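Local atomic coordinates of putative SAM-dependent O-methyltranferase (Podospora anserina, PDB entry 4YMH), a protein that binds S-adenosylmethionine and probably transfers its methyl group to a hydroxyl oxygen of a substrate, as cation-dependent O-methyltransferases do. Residues D46-R51 and C74-S79; S55-T60 and L81-G86. One frame throughout, in Å; residues are numbered along the deposited sequence.

Contact 1: residues D46-R51 and C74-S79. With SAH (S-adenosyl-L-homocysteine), chain E.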
loop_
_atom_site.group_PDB
_atom_site.type_symbol
_atom_site.label_atom_id
_atom_site.label_comp_id
_atom_site.label_asym_id
_atom_site.label_seq_id
_atom_site.Cartn_x
_atom_site.Cartn_y
_atom_site.Cartn_z
ATOM N N ASP A 46 -0.911 -6.205 21.931
ATOM C CA ASP A 46 -0.924 -6.732 20.565
ATOM C C ASP A 46 -1.919 -5.972 19.681
ATOM O O ASP A 46 -1.833 -6.027 18.453
ATOM C CB ASP A 46 -1.245 -8.235 20.563
ATOM C CG ASP A 46 -2.341 -8.606 21.548
ATOM O OD1 ASP A 46 -2.516 -7.890 22.556
ATOM O OD2 ASP A 46 -3.023 -9.632 21.324
ATOM N N LYS A 47 -2.852 -5.262 20.315
ATOM C CA LYS A 47 -3.782 -4.373 19.618
ATOM C C LYS A 47 -3.063 -3.216 18.930
ATOM O O LYS A 47 -3.591 -2.615 17.991
ATOM C CB LYS A 47 -4.816 -3.799 20.593
ATOM C CG LYS A 47 -5.729 -4.815 21.251
ATOM C CD LYS A 47 -6.802 -4.100 22.057
ATOM C CE LYS A 47 -7.732 -5.083 22.745
ATOM N NZ LYS A 47 -8.877 -4.379 23.373
ATOM N N MET A 48 -1.866 -2.887 19.414
ATOM C CA MET A 48 -1.107 -1.767 18.866
ATOM C C MET A 48 -0.462 -2.125 17.526
ATOM O O MET A 48 -0.071 -3.272 17.306
ATOM C CB MET A 48 -0.035 -1.313 19.865
ATOM C CG MET A 48 0.822 -0.150 19.398
ATOM S SD MET A 48 1.819 0.444 20.772
ATOM C CE MET A 48 2.608 -1.085 21.272
ATOM N N SER A 49 -0.359 -1.142 16.633
ATOM C CA SER A 49 0.297 -1.351 15.344
ATOM C C SER A 49 1.779 -1.665 15.558
ATOM O O SER A 49 2.312 -1.404 16.633
ATOM C CB SER A 49 0.107 -0.123 14.451
ATOM O OG SER A 49 -1.281 0.115 14.233
ATOM N N SER A 50 2.425 -2.256 14.553
ATOM C CA SER A 50 3.869 -2.506 14.581
ATOM C C SER A 50 4.682 -1.235 14.299
ATOM O O SER A 50 4.128 -0.196 13.943
ATOM C CB SER A 50 4.244 -3.562 13.549
ATOM O OG SER A 50 4.129 -3.014 12.239
ATOM N N ARG A 51 6.001 -1.327 14.438
ATOM C CA ARG A 51 6.887 -0.215 14.090
ATOM C C ARG A 51 6.878 0.089 12.588
ATOM O O ARG A 51 6.867 1.260 12.174
ATOM C CB ARG A 51 8.315 -0.513 14.551
ATOM C CG ARG A 51 8.471 -0.598 16.063
ATOM C CD ARG A 51 9.912 -0.887 16.472
ATOM N NE ARG A 51 10.857 0.098 15.945
ATOM C CZ ARG A 51 12.056 0.341 16.468
ATOM N NH1 ARG A 51 12.461 -0.312 17.550
ATOM N NH2 ARG A 51 12.848 1.249 15.920
ATOM N N CYS A 74 -8.256 4.693 19.473
ATOM C CA CYS A 74 -6.997 5.337 19.857
ATOM C C CYS A 74 -6.031 4.374 20.556
ATOM O O CYS A 74 -4.816 4.464 20.354
ATOM C CB CYS A 74 -7.282 6.537 20.765
ATOM S SG CYS A 74 -5.832 7.539 21.164
ATOM N N TYR A 75 -6.586 3.440 21.336
ATOM C CA TYR A 75 -5.823 2.579 22.256
ATOM C C TYR A 75 -4.866 3.409 23.110
ATOM O O TYR A 75 -5.321 4.201 23.934
ATOM C CB TYR A 75 -5.060 1.492 21.498
ATOM C CG TYR A 75 -4.521 0.404 22.399
ATOM C CD1 TYR A 75 -5.376 -0.323 23.223
ATOM C CD2 TYR A 75 -3.162 0.101 22.431
ATOM C CE1 TYR A 75 -4.896 -1.324 24.058
ATOM C CE2 TYR A 75 -2.671 -0.900 23.273
ATOM C CZ TYR A 75 -3.545 -1.607 24.074
ATOM O OH TYR A 75 -3.069 -2.598 24.899
ATOM N N SER A 76 -3.556 3.251 22.917
ATOM C CA SER A 76 -2.595 3.990 23.754
ATOM C C SER A 76 -2.058 5.268 23.092
ATOM O O SER A 76 -1.221 5.964 23.667
ATOM C CB SER A 76 -1.420 3.094 24.146
ATOM O OG SER A 76 -0.435 3.060 23.122
ATOM N N GLY A 77 -2.552 5.584 21.901
ATOM C CA GLY A 77 -2.161 6.798 21.205
ATOM C C GLY A 77 -1.042 6.651 20.177
ATOM O O GLY A 77 -0.614 7.638 19.580
ATOM N N TYR A 78 -0.557 5.431 19.972
ATOM C CA TYR A 78 0.550 5.189 19.037
ATOM C C TYR A 78 0.276 5.684 17.619
ATOM O O TYR A 78 1.109 6.394 17.033
ATOM C CB TYR A 78 0.890 3.694 18.995
ATOM C CG TYR A 78 1.941 3.308 17.968
ATOM C CD1 TYR A 78 3.269 3.702 18.119
ATOM C CD2 TYR A 78 1.608 2.535 16.855
ATOM C CE1 TYR A 78 4.230 3.345 17.187
ATOM C CE2 TYR A 78 2.571 2.174 15.914
ATOM C CZ TYR A 78 3.879 2.583 16.089
ATOM O OH TYR A 78 4.854 2.237 15.170
ATOM N N SER A 79 -0.875 5.320 17.055
ATOM C CA SER A 79 -1.152 5.733 15.677
ATOM C C SER A 79 -1.475 7.230 15.621
ATOM O O SER A 79 -1.088 7.898 14.670
ATOM C CB SER A 79 -2.270 4.893 15.031
ATOM O OG SER A 79 -3.470 4.900 15.778
HETATM N N SAH E . -5.002 2.510 16.611
HETATM C CA SAH E . -4.236 1.924 17.675
HETATM C CB SAH E . -4.863 0.622 18.167
HETATM C CG SAH E . -6.384 0.576 18.276
HETATM S SD SAH E . -6.910 -0.922 19.022
HETATM C C SAH E . -2.824 1.641 17.238
HETATM O O SAH E . -1.953 1.514 18.066
HETATM O OXT SAH E . -2.582 1.534 16.045
HETATM C "C5'" SAH E . -8.627 -0.608 18.991
HETATM C "C4'" SAH E . -9.100 0.431 19.997
HETATM O "O4'" SAH E . -10.458 0.741 19.748
HETATM C "C3'" SAH E . -9.051 -0.068 21.421
HETATM O "O3'" SAH E . -8.333 0.823 22.242
HETATM C "C2'" SAH E . -10.494 -0.129 21.851
HETATM O "O2'" SAH E . -10.682 0.103 23.211
HETATM C "C1'" SAH E . -11.168 0.879 20.953
HETATM N N9 SAH E . -12.593 0.603 20.720
HETATM C C8 SAH E . -13.180 -0.571 20.580
HETATM N N7 SAH E . -14.478 -0.428 20.374
HETATM C C5 SAH E . -14.735 0.857 20.373
HETATM C C6 SAH E . -15.915 1.701 20.196
HETATM N N6 SAH E . -17.078 1.126 19.988
HETATM N N1 SAH E . -15.778 3.023 20.246
HETATM C C2 SAH E . -14.583 3.568 20.445
HETATM N N3 SAH E . -13.471 2.877 20.606
HETATM C C4 SAH E . -13.487 1.539 20.581
#

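Contact 2: residues S55-T60 and L81-G86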
loop_
_atom_site.group_PDB
_atom_site.type_symbol
_atom_site.label_atom_id
_atom_site.label_comp_id
_atom_site.label_asym_id
_atom_site.label_seq_id
_atom_site.Cartn_x
_atom_site.Cartn_y
_atom_site.Cartn_z
ATOM N N SER A 55 6.012 3.554 10.489
ATOM C CA SER A 55 6.714 4.184 9.355
ATOM C C SER A 55 5.767 4.415 8.180
ATOM O O SER A 55 5.832 5.447 7.516
ATOM C CB SER A 55 7.899 3.332 8.923
ATOM O OG SER A 55 8.848 3.260 9.976
ATOM N N TRP A 56 4.879 3.458 7.937
ATOM C CA TRP A 56 3.903 3.581 6.847
ATOM C C TRP A 56 2.930 4.741 7.081
ATOM O O TRP A 56 2.615 5.498 6.165
ATOM C CB TRP A 56 3.139 2.262 6.690
ATOM C CG TRP A 56 1.890 2.344 5.876
ATOM C CD1 TRP A 56 1.795 2.547 4.528
ATOM C CD2 TRP A 56 0.554 2.184 6.352
ATOM N NE1 TRP A 56 0.479 2.521 4.136
ATOM C CE2 TRP A 56 -0.304 2.307 5.238
ATOM C CE3 TRP A 56 -0.005 1.943 7.613
ATOM C CZ2 TRP A 56 -1.685 2.203 5.347
ATOM C CZ3 TRP A 56 -1.379 1.841 7.720
ATOM C CH2 TRP A 56 -2.204 1.970 6.594
ATOM N N MET A 57 2.451 4.883 8.313
ATOM C CA MET A 57 1.535 5.962 8.633
ATOM C C MET A 57 2.212 7.312 8.450
ATOM O O MET A 57 1.634 8.223 7.850
ATOM C CB MET A 57 1.005 5.807 10.074
ATOM C CG MET A 57 0.152 4.562 10.262
ATOM S SD MET A 57 -0.402 4.382 11.969
ATOM C CE MET A 57 1.071 3.898 12.784
ATOM N N ILE A 58 3.440 7.443 8.953
ATOM C CA ILE A 58 4.150 8.709 8.835
ATOM C C ILE A 58 4.438 9.047 7.362
ATOM O O ILE A 58 4.242 10.186 6.925
ATOM C CB ILE A 58 5.465 8.686 9.642
ATOM C CG1 ILE A 58 5.138 8.558 11.144
ATOM C CG2 ILE A 58 6.274 9.947 9.372
ATOM C CD1 ILE A 58 6.348 8.476 12.037
ATOM N N PHE A 59 4.895 8.050 6.609
ATOM C CA PHE A 59 5.152 8.234 5.173
ATOM C C PHE A 59 3.889 8.690 4.455
ATOM O O PHE A 59 3.898 9.664 3.690
ATOM C CB PHE A 59 5.681 6.937 4.546
ATOM C CG PHE A 59 6.098 7.075 3.085
ATOM C CD1 PHE A 59 5.157 7.067 2.067
ATOM C CD2 PHE A 59 7.445 7.197 2.743
ATOM C CE1 PHE A 59 5.547 7.187 0.728
ATOM C CE2 PHE A 59 7.839 7.298 1.417
ATOM C CZ PHE A 59 6.895 7.316 0.411
ATOM N N THR A 60 2.800 7.979 4.710
ATOM C CA THR A 60 1.519 8.260 4.079
ATOM C C THR A 60 1.039 9.680 4.386
ATOM O O THR A 60 0.552 10.387 3.500
ATOM C CB THR A 60 0.465 7.231 4.532
ATOM O OG1 THR A 60 0.925 5.920 4.178
ATOM C CG2 THR A 60 -0.874 7.481 3.867
ATOM N N LEU A 81 -0.016 9.474 17.459
ATOM C CA LEU A 81 1.283 10.133 17.500
ATOM C C LEU A 81 2.039 9.946 16.179
ATOM O O LEU A 81 2.819 10.825 15.780
ATOM C CB LEU A 81 2.120 9.626 18.679
ATOM C CG LEU A 81 1.583 10.056 20.056
ATOM C CD1 LEU A 81 2.294 9.319 21.193
ATOM C CD2 LEU A 81 1.712 11.567 20.233
ATOM N N ALA A 82 1.811 8.819 15.502
ATOM C CA ALA A 82 2.377 8.653 14.159
ATOM C C ALA A 82 1.828 9.715 13.200
ATOM O O ALA A 82 2.596 10.373 12.491
ATOM C CB ALA A 82 2.099 7.252 13.609
ATOM N N TRP A 83 0.506 9.883 13.180
ATOM C CA TRP A 83 -0.113 10.917 12.341
ATOM C C TRP A 83 0.414 12.308 12.689
ATOM O O TRP A 83 0.697 13.143 11.807
ATOM C CB TRP A 83 -1.647 10.899 12.492
ATOM C CG TRP A 83 -2.316 9.591 12.134
ATOM C CD1 TRP A 83 -3.195 8.884 12.909
ATOM C CD2 TRP A 83 -2.168 8.844 10.920
ATOM N NE1 TRP A 83 -3.593 7.745 12.256
ATOM C CE2 TRP A 83 -2.978 7.696 11.034
ATOM C CE3 TRP A 83 -1.427 9.033 9.745
ATOM C CZ2 TRP A 83 -3.069 6.739 10.018
ATOM C CZ3 TRP A 83 -1.515 8.086 8.745
ATOM C CH2 TRP A 83 -2.336 6.951 8.885
ATOM N N TYR A 84 0.528 12.555 13.993
ATOM C CA TYR A 84 1.083 13.801 14.510
ATOM C C TYR A 84 2.475 14.052 13.926
ATOM O O TYR A 84 2.760 15.141 13.398
ATOM C CB TYR A 84 1.114 13.759 16.054
ATOM C CG TYR A 84 1.716 14.991 16.714
ATOM C CD1 TYR A 84 0.952 16.132 16.933
ATOM C CD2 TYR A 84 3.044 15.009 17.110
ATOM C CE1 TYR A 84 1.498 17.258 17.526
ATOM C CE2 TYR A 84 3.606 16.139 17.705
ATOM C CZ TYR A 84 2.826 17.259 17.912
ATOM O OH TYR A 84 3.371 18.376 18.507
ATOM N N GLU A 85 3.334 13.039 13.982
ATOM C CA GLU A 85 4.687 13.186 13.443
ATOM C C GLU A 85 4.651 13.456 11.938
ATOM O O GLU A 85 5.460 14.234 11.408
ATOM C CB GLU A 85 5.529 11.933 13.721
ATOM C CG GLU A 85 5.995 11.762 15.175
ATOM C CD GLU A 85 7.078 12.750 15.593
ATOM O OE1 GLU A 85 7.558 13.541 14.745
ATOM O OE2 GLU A 85 7.459 12.725 16.783
ATOM N N GLY A 86 3.712 12.813 11.253
ATOM C CA GLY A 86 3.635 12.946 9.808
ATOM C C GLY A 86 3.038 14.257 9.337
ATOM O O GLY A 86 3.073 14.559 8.144
#

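Contact 1: residues D46-R51 and C74-S79
S49, whose CB rests at the edge of the Y78 ring, in its plane, donates its hydroxyl to the cofactor product SAH: the bond from OG to SAH OXT is 2.6 Å. The first torsion sets OG beside the backbone N and anti to the carbonyl carbon (chi1 -60°), and the S49 amide adds a weak bond to the other carboxylate oxygen. From the opposite segment, S79 OG accepts a hydrogen bond from the amino N of SAH, 3.0 Å away, and is also hydrogen-bonded to E71. Residues 74-79 belong to the glycine-containing SAM-binding loop that follows the first strand, 68-72, of the class I methyltransferase fold, and lead through a type II' turn from C74 to G77 into helix 78-86. At the backbone angles of G77 a CB would jam against the carbonyl O of S76. The turn offers Y75 to K47, whose CB stands over the centre of the ring, 4.2 Å from its centroid, while CD continues to the rim atom CE1. Ribose O3' of SAH lies at the ring's edge, and the phenol OH is hydrogen-bonded to D44. M48 sends CG anti to the backbone N (chi1 180°), to 3.8 Å from CD2 of Y78, and its sulfur approaches that ring obliquely in a Met-aromatic contact. The Y78 hydroxyl donates to S50 O over 2.8 Å, from above the carbonyl plane.

Contact 2: residues S55-T60 and L81-G86
M57 lies across the indole of W83 at about a right angle. Its CB sits 3.6 Å above the ring plane, offset toward the rim, and CG continues over CH2 and CZ2. SD follows over the same six-membered ring, 4.5 Å from the centroid and 26° off the normal, a Met-aromatic contact. A bend at chi3 (-73°) then turns CE to A82 CB, 3.6 Å away. Backbone joins in as well: the carbonyl O of M57 meets W83 CZ3 at 3.3 Å. Beside this, I58 lays CG1 against A82 O, runs CD1 alongside CB of E85, and sets CG2 4.0 Å from CA of G86. The nearest pair of CA atoms is I58 and G86, 4.4 Å apart; a CB on G86 would press tightly on I58 O. The axes of the two short segments approach to 7.8 Å and cross at -36°. Further out, F142 meets the indole edge-to-face and E71 takes a weak hydrogen bond from NE1, which helps fix the ring's rotation, while the carboxylate of E85 is held by R88 and Y114. An alanine in place of W83 would probably open a gap under CB, CG and SD of M57, leaving its thioether less firmly held. No hydrogen bond links the two segments, so cohesion rests on close apolar contact and the polarisable sulfur over the indole.

The segments alternate along the chain: 46-51, 55-60, 74-79, 81-86. Contact 1 joins the loop ahead of helix 51-64 to the turn that opens helix 78-86; contact 2 joins the middle of helix 51-64 to the C-terminal part of helix 78-86. Strand 68-72 connects the helices and lies in the interior of the seven-stranded Rossmann-like sheet. The centres are 12 Å apart, yet the contacts touch: M57 SD lies 3.6 Å from S79 CB, and M57 CE 3.9 Å from Y78 CE2. M57 thereby connects the helix pair to residues of the SAH pocket, so the packing of contact 2 lies directly behind the cofactor site that contact 1 lines.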